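Local coordinates for protein peptide from Structure-specific endonuclease subunit SLX4 (Saccharomyces cerevisiae, PDB 6J0Y) that contributes an Rtt107-interacting motif, through which the Slx4 subunit of a structure-specific endonuclease probably docks onto the scaffold protein Rtt107, at residues Asn29-Glu34 with Ile51-Leu56; Arg10-Gln15 with Asp47-Ala52. One frame throughout, in Å; residues are numbered along the deposited sequence. Where two conformers were deposited one is given.

Contact 1: Asn29-Glu34 with Ile51-Leu56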
ATOM      1  N   ASN B  29      13.431  22.803  -4.011  1.00 26.44           N
ATOM      2  CA  ASN B  29      12.537  23.158  -5.102  1.00 25.07           C
ATOM      3  C   ASN B  29      11.135  23.376  -4.545  1.00 21.47           C
ATOM      4  O   ASN B  29      10.809  22.958  -3.434  1.00 23.83           O
ATOM      5  CB  ASN B  29      12.435  22.069  -6.190  1.00 29.47           C
ATOM      6  CG  ASN B  29      13.752  21.413  -6.517  1.00 35.88           C
ATOM      7  OD1 ASN B  29      14.508  21.911  -7.356  1.00 33.29           O
ATOM      8  ND2 ASN B  29      14.027  20.269  -5.877  1.00 33.33           N
ATOM      9  N   PHE B  30      10.308  24.026  -5.347  1.00 21.57           N
ATOM     10  CA  PHE B  30       8.884  24.175  -5.050  1.00 27.95           C
ATOM     11  C   PHE B  30       8.137  23.984  -6.365  1.00 20.95           C
ATOM     12  O   PHE B  30       8.575  24.493  -7.396  1.00 23.54           O
ATOM     13  CB  PHE B  30       8.661  25.561  -4.366  1.00 40.43           C
ATOM     14  CG  PHE B  30       7.479  26.369  -4.866  1.00 58.90           C
ATOM     15  CD1 PHE B  30       6.471  26.718  -3.988  1.00 67.57           C
ATOM     16  CD2 PHE B  30       7.415  26.865  -6.165  1.00 70.00           C
ATOM     17  CE1 PHE B  30       5.404  27.493  -4.404  1.00 71.22           C
ATOM     18  CE2 PHE B  30       6.332  27.614  -6.593  1.00 71.82           C
ATOM     19  CZ  PHE B  30       5.324  27.930  -5.708  1.00 73.50           C
ATOM     20  N   TYR B  31       7.008  23.263  -6.341  1.00 20.91           N
ATOM     21  CA  TYR B  31       6.260  22.985  -7.563  1.00 20.85           C
ATOM     22  C   TYR B  31       4.794  23.327  -7.337  1.00 21.49           C
ATOM     23  O   TYR B  31       4.218  22.941  -6.320  1.00 22.27           O
ATOM     24  CB  TYR B  31       6.368  21.521  -8.001  1.00 23.33           C
ATOM     25  CG  TYR B  31       7.750  20.911  -7.879  1.00 28.43           C
ATOM     26  CD1 TYR B  31       8.730  21.185  -8.823  1.00 32.22           C
ATOM     27  CD2 TYR B  31       8.058  20.028  -6.838  1.00 33.85           C
ATOM     28  CE1 TYR B  31       9.990  20.628  -8.731  1.00 29.12           C
ATOM     29  CE2 TYR B  31       9.327  19.458  -6.736  1.00 30.02           C
ATOM     30  CZ  TYR B  31      10.283  19.766  -7.689  1.00 32.12           C
ATOM     31  OH  TYR B  31      11.549  19.218  -7.612  1.00 34.13           O
ATOM     32  N   ARG B  32       4.200  24.042  -8.281  1.00 21.77           N
ATOM     33  CA  ARG B  32       2.763  24.319  -8.206  1.00 21.56           C
ATOM     34  C   ARG B  32       1.975  23.048  -8.502  1.00 25.47           C
ATOM     35  O   ARG B  32       2.233  22.371  -9.500  1.00 22.32           O
ATOM     36  CB  ARG B  32       2.401  25.417  -9.202  1.00 23.77           C
ATOM     37  CG  ARG B  32       0.933  25.841  -9.233  1.00 23.77           C
ATOM     38  CD  ARG B  32       0.781  26.905 -10.323  1.00 29.85           C
ATOM     39  NE  ARG B  32      -0.602  27.291 -10.602  1.00 35.15           N
ATOM     40  CZ  ARG B  32      -1.263  28.206  -9.908  1.00 33.75           C
ATOM     41  NH1 ARG B  32      -0.678  28.793  -8.870  1.00 35.36           N
ATOM     42  NH2 ARG B  32      -2.506  28.524 -10.245  1.00 33.84           N
ATOM     43  N   VAL B  33       0.978  22.730  -7.643  1.00 22.04           N
ATOM     44  CA  VAL B  33       0.132  21.561  -7.852  1.00 20.65           C
ATOM     45  C   VAL B  33      -1.005  21.952  -8.790  1.00 24.47           C
ATOM     46  O   VAL B  33      -1.575  23.040  -8.669  1.00 24.63           O
ATOM     47  CB  VAL B  33      -0.395  21.025  -6.503  1.00 20.39           C
ATOM     48  CG1 VAL B  33      -1.514  19.963  -6.717  1.00 21.06           C
ATOM     49  CG2 VAL B  33       0.749  20.438  -5.658  1.00 22.78           C
ATOM     50  N   GLU B  34      -1.330  21.074  -9.740  1.00 21.85           N
ATOM     51  CA  GLU B  34      -2.434  21.275 -10.664  1.00 23.06           C
ATOM     52  C   GLU B  34      -3.432  20.130 -10.539  1.00 23.23           C
ATOM     53  O   GLU B  34      -3.088  19.025 -10.114  1.00 25.06           O
ATOM     54  CB  GLU B  34      -1.937  21.364 -12.111  1.00 27.44           C
ATOM     55  CG  GLU B  34      -0.801  22.375 -12.288  1.00 27.55           C
ATOM     56  CD  GLU B  34      -1.291  23.812 -12.259  1.00 33.04           C
ATOM     57  OE1 GLU B  34      -2.525  24.031 -12.251  1.00 31.60           O
ATOM     58  OE2 GLU B  34      -0.447  24.730 -12.255  1.00 30.78           O
ATOM     59  N   ILE B  51       4.053  21.666  -3.742  1.00 24.96           N
ATOM     60  CA  ILE B  51       4.927  20.682  -3.120  1.00 24.28           C
ATOM     61  C   ILE B  51       6.284  21.350  -2.965  1.00 22.09           C
ATOM     62  O   ILE B  51       6.820  21.902  -3.932  1.00 23.81           O
ATOM     63  CB  ILE B  51       5.055  19.394  -3.953  1.00 25.00           C
ATOM     64  CG1 ILE B  51       3.717  18.656  -4.042  1.00 24.41           C
ATOM     65  CG2 ILE B  51       6.151  18.478  -3.351  1.00 24.53           C
ATOM     66  CD1 ILE B  51       3.200  18.126  -2.695  1.00 30.06           C
ATOM     67  N   ALA B  52       6.823  21.329  -1.753  1.00 21.17           N
ATOM     68  CA  ALA B  52       8.177  21.799  -1.497  1.00 22.74           C
ATOM     69  C   ALA B  52       9.074  20.618  -1.152  1.00 24.93           C
ATOM     70  O   ALA B  52       8.692  19.748  -0.359  1.00 22.50           O
ATOM     71  CB  ALA B  52       8.193  22.824  -0.362  1.00 26.85           C
ATOM     72  N   ASP B  53      10.263  20.582  -1.755  1.00 24.96           N
ATOM     73  CA  ASP B  53      11.321  19.667  -1.334  1.00 29.70           C
ATOM     74  C   ASP B  53      12.154  20.396  -0.293  1.00 27.76           C
ATOM     75  O   ASP B  53      12.844  21.366  -0.620  1.00 26.01           O
ATOM     76  CB  ASP B  53      12.206  19.249  -2.509  1.00 26.75           C
ATOM     77  CG  ASP B  53      11.474  18.427  -3.529  1.00 35.62           C
ATOM     78  OD1 ASP B  53      10.611  17.596  -3.138  1.00 33.87           O
ATOM     79  OD2 ASP B  53      11.769  18.610  -4.731  1.00 40.33           O
ATOM     80  N   ILE B  54      12.096  19.934   0.951  1.00 23.90           N
ATOM     81  CA  ILE B  54      12.736  20.607   2.071  1.00 26.96           C
ATOM     82  C   ILE B  54      13.949  19.776   2.470  1.00 26.75           C
ATOM     83  O   ILE B  54      13.820  18.583   2.770  1.00 25.89           O
ATOM     84  CB  ILE B  54      11.761  20.782   3.247  1.00 26.98           C
ATOM     85  CG1 ILE B  54      10.523  21.586   2.814  1.00 28.38           C
ATOM     86  CG2 ILE B  54      12.474  21.415   4.444  1.00 28.59           C
ATOM     87  CD1 ILE B  54      10.803  23.044   2.504  1.00 35.52           C
ATOM     88  N   GLN B  55      15.132  20.391   2.464  1.00 24.34           N
ATOM     89  CA  GLN B  55      16.330  19.676   2.887  1.00 25.49           C
ATOM     90  C   GLN B  55      16.258  19.277   4.361  1.00 26.25           C
ATOM     91  O   GLN B  55      15.843  20.066   5.218  1.00 30.20           O
ATOM     92  CB  GLN B  55      17.564  20.554   2.645  1.00 26.83           C
ATOM     93  CG  GLN B  55      18.880  19.909   2.965  1.00 33.44           C
ATOM     94  CD  GLN B  55      20.029  20.802   2.548  1.00 35.09           C
ATOM     95  OE1 GLN B  55      20.345  20.905   1.366  1.00 36.99           O
ATOM     96  NE2 GLN B  55      20.628  21.485   3.511  1.00 46.30           N
ATOM     97  N   LEU B  56      16.699  18.050   4.664  1.00 26.77           N
ATOM     98  CA  LEU B  56      16.834  17.626   6.055  1.00 33.66           C
ATOM     99  C   LEU B  56      17.780  18.557   6.806  1.00 37.77           C
ATOM    100  O   LEU B  56      18.836  18.936   6.295  1.00 33.28           O
ATOM    101  CB  LEU B  56      17.363  16.191   6.140  1.00 38.25           C
ATOM    102  CG  LEU B  56      16.519  15.016   5.644  1.00 33.95           C
ATOM    103  CD1 LEU B  56      17.276  13.701   5.873  1.00 32.27           C
ATOM    104  CD2 LEU B  56      15.170  14.976   6.355  1.00 31.97           C
TER
HETATM  105  O   HOH W   1      12.053  16.909  -6.670  1.00 47.24           O
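Tyr31 and Ile51 face each other as a hydrogen-bonded antiparallel pair, and here the two backbones are knit most firmly. Tyr31 N donates to Ile51 O at 2.8 Å and Ile51 N returns a bond to Tyr31 O, both lying in the plane of the accepting carbonyl. Beside this pair the buried packing is aliphatic at Val33, whose CG2 meets CG1 of Ile51 at 3.8 Å. Strands 27-32 and 49-55, which carry the pair, are neighbours in a three-stranded antiparallel sheet with 49-55 central. Toward Asn29 the contact becomes polar and wetter. Tyrosine suits the join: with CG beside its own backbone N (chi1 -42°), its ring packs near Ile51 CB while Asp53 OD2 sits at the ring edge, 3.0 Å from Tyr31 OH. The same OD2 accepts Asn29 ND2 at 3.0 Å through its anti lone pair, amide perpendicular to carboxylate, and accepts a hydrogen bond from a water that also lies 2.5 Å from Tyr31 OH. An alanine in place of Tyr31 would remove the ring and hydroxyl, and would probably loosen this water-linked cluster and uncover part of Ile51. Farther out, Arg32 and Glu34 form a salt bridge whose NE to OE2 hydrogen bond is weak.

Contact 2: Arg10-Gln15 with Asp47-Ala52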
ATOM      1  N   ARG B  10       9.308  15.661   0.929  1.00 21.40           N
ATOM      2  CA  ARG B  10       8.205  16.337   0.248  1.00 23.35           C
ATOM      3  C   ARG B  10       7.226  16.891   1.276  1.00 23.43           C
ATOM      4  O   ARG B  10       6.812  16.165   2.178  1.00 23.95           O
ATOM      5  CB  ARG B  10       7.472  15.349  -0.665  1.00 21.89           C
ATOM      6  CG  ARG B  10       8.240  15.008  -1.951  1.00 24.93           C
ATOM      7  CD  ARG B  10       7.911  13.596  -2.446  1.00 21.92           C
ATOM      8  NE  ARG B  10       6.484  13.248  -2.469  1.00 18.87           N
ATOM      9  CZ  ARG B  10       5.571  13.779  -3.279  1.00 19.54           C
ATOM     10  NH1 ARG B  10       5.895  14.751  -4.135  1.00 20.57           N
ATOM     11  NH2 ARG B  10       4.315  13.331  -3.203  1.00 22.36           N
ATOM     12  N   VAL B  11       6.855  18.166   1.132  1.00 23.40           N
ATOM     13  CA  VAL B  11       5.877  18.803   2.010  1.00 22.36           C
ATOM     14  C   VAL B  11       4.809  19.459   1.148  1.00 24.11           C
ATOM     15  O   VAL B  11       5.128  20.287   0.288  1.00 25.08           O
ATOM     16  CB  VAL B  11       6.510  19.844   2.950  1.00 20.99           C
ATOM     17  CG1 VAL B  11       5.454  20.368   3.927  1.00 23.29           C
ATOM     18  CG2 VAL B  11       7.685  19.235   3.737  1.00 21.30           C
ATOM     19  N   LYS B  12       3.548  19.088   1.379  1.00 23.01           N
ATOM     20  CA  LYS B  12       2.413  19.671   0.664  1.00 20.81           C
ATOM     21  C   LYS B  12       1.856  20.819   1.490  1.00 25.26           C
ATOM     22  O   LYS B  12       1.410  20.609   2.622  1.00 26.55           O
ATOM     23  CB  LYS B  12       1.332  18.625   0.410  1.00 20.16           C
ATOM     24  CG  LYS B  12       0.104  19.172  -0.368  1.00 21.20           C
ATOM     25  CD  LYS B  12      -0.961  18.102  -0.419  1.00 25.68           C
ATOM     26  CE  LYS B  12      -2.273  18.643  -1.009  1.00 29.10           C
ATOM     27  NZ  LYS B  12      -3.302  17.574  -0.941  1.00 30.75           N
ATOM     28  N   LEU B  13       1.857  22.017   0.903  1.00 26.50           N
ATOM     29  CA  LEU B  13       1.576  23.275   1.577  1.00 28.39           C
ATOM     30  C   LEU B  13       0.603  24.087   0.733  1.00 29.47           C
ATOM     31  O   LEU B  13       0.668  24.051  -0.493  1.00 27.73           O
ATOM     32  CB  LEU B  13       2.870  24.100   1.729  1.00 40.09           C
ATOM     33  CG  LEU B  13       3.469  24.402   3.089  1.00 52.53           C
ATOM     34  CD1 LEU B  13       3.341  23.192   3.982  1.00 52.93           C
ATOM     35  CD2 LEU B  13       4.927  24.805   2.913  1.00 44.82           C
ATOM     36  N   LEU B  14      -0.262  24.860   1.384  1.00 28.76           N
ATOM     37  CA  LEU B  14      -1.011  25.877   0.646  1.00 28.38           C
ATOM     38  C   LEU B  14      -0.041  26.863   0.002  1.00 37.74           C
ATOM     39  O   LEU B  14       0.940  27.283   0.620  1.00 36.39           O
ATOM     40  CB  LEU B  14      -1.979  26.616   1.574  1.00 37.77           C
ATOM     41  CG  LEU B  14      -3.270  25.872   1.916  1.00 35.62           C
ATOM     42  CD1 LEU B  14      -4.111  26.652   2.928  1.00 38.17           C
ATOM     43  CD2 LEU B  14      -4.074  25.612   0.647  1.00 35.17           C
ATOM     44  N   GLN B  15      -0.298  27.198  -1.269  1.00 31.51           N
ATOM     45  CA  GLN B  15       0.561  28.139  -1.984  1.00 40.68           C
ATOM     46  C   GLN B  15       0.738  29.437  -1.202  1.00 43.21           C
ATOM     47  O   GLN B  15       1.847  29.981  -1.128  1.00 45.33           O
ATOM     48  CB  GLN B  15      -0.019  28.415  -3.377  1.00 46.75           C
ATOM     49  CG  GLN B  15       0.843  29.309  -4.256  1.00 54.10           C
ATOM     50  CD  GLN B  15       0.412  30.760  -4.206  1.00 70.80           C
ATOM     51  OE1 GLN B  15      -0.777  31.073  -4.291  1.00 73.36           O
ATOM     52  NE2 GLN B  15       1.383  31.661  -4.069  1.00 78.35           N
ATOM     53  N   ASP B  47      -8.733  24.938  -3.182  1.00 41.79           N
ATOM     54  CA  ASP B  47      -7.454  25.178  -2.525  1.00 36.47           C
ATOM     55  C   ASP B  47      -6.315  24.999  -3.519  1.00 35.73           C
ATOM     56  O   ASP B  47      -6.297  24.040  -4.292  1.00 35.27           O
ATOM     57  CB  ASP B  47      -7.258  24.219  -1.349  1.00 45.44           C
ATOM     58  CG  ASP B  47      -7.949  24.689  -0.084  1.00 53.40           C
ATOM     59  OD1 ASP B  47      -8.244  25.899   0.031  1.00 51.76           O
ATOM     60  OD2 ASP B  47      -8.179  23.839   0.799  1.00 55.01           O
ATOM     61  N   GLN B  48      -5.357  25.920  -3.487  1.00 31.83           N
ATOM     62  CA  GLN B  48      -4.197  25.880  -4.374  1.00 26.53           C
ATOM     63  C   GLN B  48      -2.975  25.463  -3.560  1.00 28.56           C
ATOM     64  O   GLN B  48      -2.564  26.179  -2.639  1.00 30.83           O
ATOM     65  CB  GLN B  48      -3.975  27.239  -5.041  1.00 30.03           C
ATOM     66  CG  GLN B  48      -2.738  27.303  -5.943  1.00 35.08           C
ATOM     67  CD  GLN B  48      -2.780  26.286  -7.079  1.00 33.69           C
ATOM     68  OE1 GLN B  48      -3.629  26.374  -7.972  1.00 33.71           O
ATOM     69  NE2 GLN B  48      -1.856  25.320  -7.053  1.00 29.27           N
ATOM     70  N   PHE B  49      -2.410  24.305  -3.890  1.00 24.87           N
ATOM     71  CA  PHE B  49      -1.291  23.744  -3.161  1.00 24.05           C
ATOM     72  C   PHE B  49       0.000  23.829  -3.964  1.00 23.71           C
ATOM     73  O   PHE B  49       0.021  24.048  -5.178  1.00 25.86           O
ATOM     74  CB  PHE B  49      -1.553  22.281  -2.799  1.00 24.96           C
ATOM     75  CG  PHE B  49      -2.638  22.098  -1.774  1.00 24.28           C
ATOM     76  CD1 PHE B  49      -2.362  22.262  -0.427  1.00 30.61           C
ATOM     77  CD2 PHE B  49      -3.920  21.772  -2.156  1.00 30.33           C
ATOM     78  CE1 PHE B  49      -3.361  22.093   0.533  1.00 31.33           C
ATOM     79  CE2 PHE B  49      -4.925  21.612  -1.210  1.00 35.02           C
ATOM     80  CZ  PHE B  49      -4.644  21.777   0.131  1.00 34.97           C
ATOM     81  N   CYS B  50       1.086  23.628  -3.238  1.00 26.08           N
ATOM     82  CA  CYS B  50       2.387  23.400  -3.839  0.50 27.96           C
ATOM     83  C   CYS B  50       3.054  22.256  -3.095  1.00 24.84           C
ATOM     84  O   CYS B  50       2.660  21.899  -1.984  1.00 26.72           O
ATOM     85  CB  CYS B  50       3.268  24.636  -3.765  0.50 31.68           C
ATOM     86  SG  CYS B  50       3.620  25.007  -2.075  0.50 37.31           S
ATOM     87  N   ILE B  51       4.053  21.666  -3.742  1.00 24.96           N
ATOM     88  CA  ILE B  51       4.927  20.682  -3.120  1.00 24.28           C
ATOM     89  C   ILE B  51       6.284  21.350  -2.965  1.00 22.09           C
ATOM     90  O   ILE B  51       6.820  21.902  -3.932  1.00 23.81           O
ATOM     91  CB  ILE B  51       5.055  19.394  -3.953  1.00 25.00           C
ATOM     92  CG1 ILE B  51       3.717  18.656  -4.042  1.00 24.41           C
ATOM     93  CG2 ILE B  51       6.151  18.478  -3.351  1.00 24.53           C
ATOM     94  CD1 ILE B  51       3.200  18.126  -2.695  1.00 30.06           C
ATOM     95  N   ALA B  52       6.823  21.329  -1.753  1.00 21.17           N
ATOM     96  CA  ALA B  52       8.177  21.799  -1.497  1.00 22.74           C
ATOM     97  C   ALA B  52       9.074  20.618  -1.152  1.00 24.93           C
ATOM     98  O   ALA B  52       8.692  19.748  -0.359  1.00 22.50           O
ATOM     99  CB  ALA B  52       8.193  22.824  -0.362  1.00 26.85           C
TER
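Phe49 lies sandwiched between two aliphatic groups of strand 8-14, and with Lys12 and Ile51 it carries the heart of this contact. Over one face, above the centre of the ring, comes CE of Lys12, 3.6 Å from the ring centroid. The lysine reaches this spot because its chain is fully extended from a CG anti to the backbone N (chi1 -179°), and its NZ stands over the same face at 4.4 Å from the Phe49 ring centroid, a cation-pi contact. A long, flexible cationic chain suits the place: its methylenes pack on the ring while the ammonium can profit from the pi electrons. Nearer the backbone, CD1 of Ile51 meets CB and CA of Lys12, the former at 3.7 Å, while its CG2 lies near Arg10 NH1; a branched chain suits the place because its two arms reach different neighbours. The Arg10 guanidinium also bonds to polar and acidic side chains of the partner protein.

The opposite face of Phe49 receives Leu14. Its CD2 is offset toward the rim, 3.6 Å from Phe49 CE1, and the same methyl also reaches CB of Asp47, so that one leucine branch spans the ring and the loop before the strand.

Beneath these side chains the main chains are firmly paired. Leu13 N donates to Cys50 O and Cys50 N to Leu13 O, the latter at 2.8 Å and nearly along the C=O axis; Val11 and Ala52 exchange a second pair of bonds, in the planes of their acceptor carbonyls. Past the strand end, Gln15 N bonds to Gln48 O at 2.8 Å and almost straight (176°). Hydrogen-bonded and non-hydrogen-bonded pairs succeed each other from Val11 to Leu14, the hallmark of an antiparallel beta sheet, here joining edge strand 8-14 to central strand 49-55.

How the contacts relate
Both contacts are built on strand 49-55, with 27-32 bonded along one edge in contact 1 and 8-14 along the other in contact 2, so Ile51 and Ala52 belong to both. Each is partly buried, but contact 2 hides about twice the surface (666 against 339 Å²) and is richer in buried residues. Its side-chain chemistry centres on an aromatic ring between a lysine chain, with its cation-pi contact, and a leucine, whereas contact 1 passes from aliphatic packing to a carboxylate, amide, phenol and water. Where they meet, Val33 makes probable hydrogen bonds with Gln48 and Phe49. The partner protein touches both, through Tyr31 and Glu34 in one and Arg10 and Lys12 in the other.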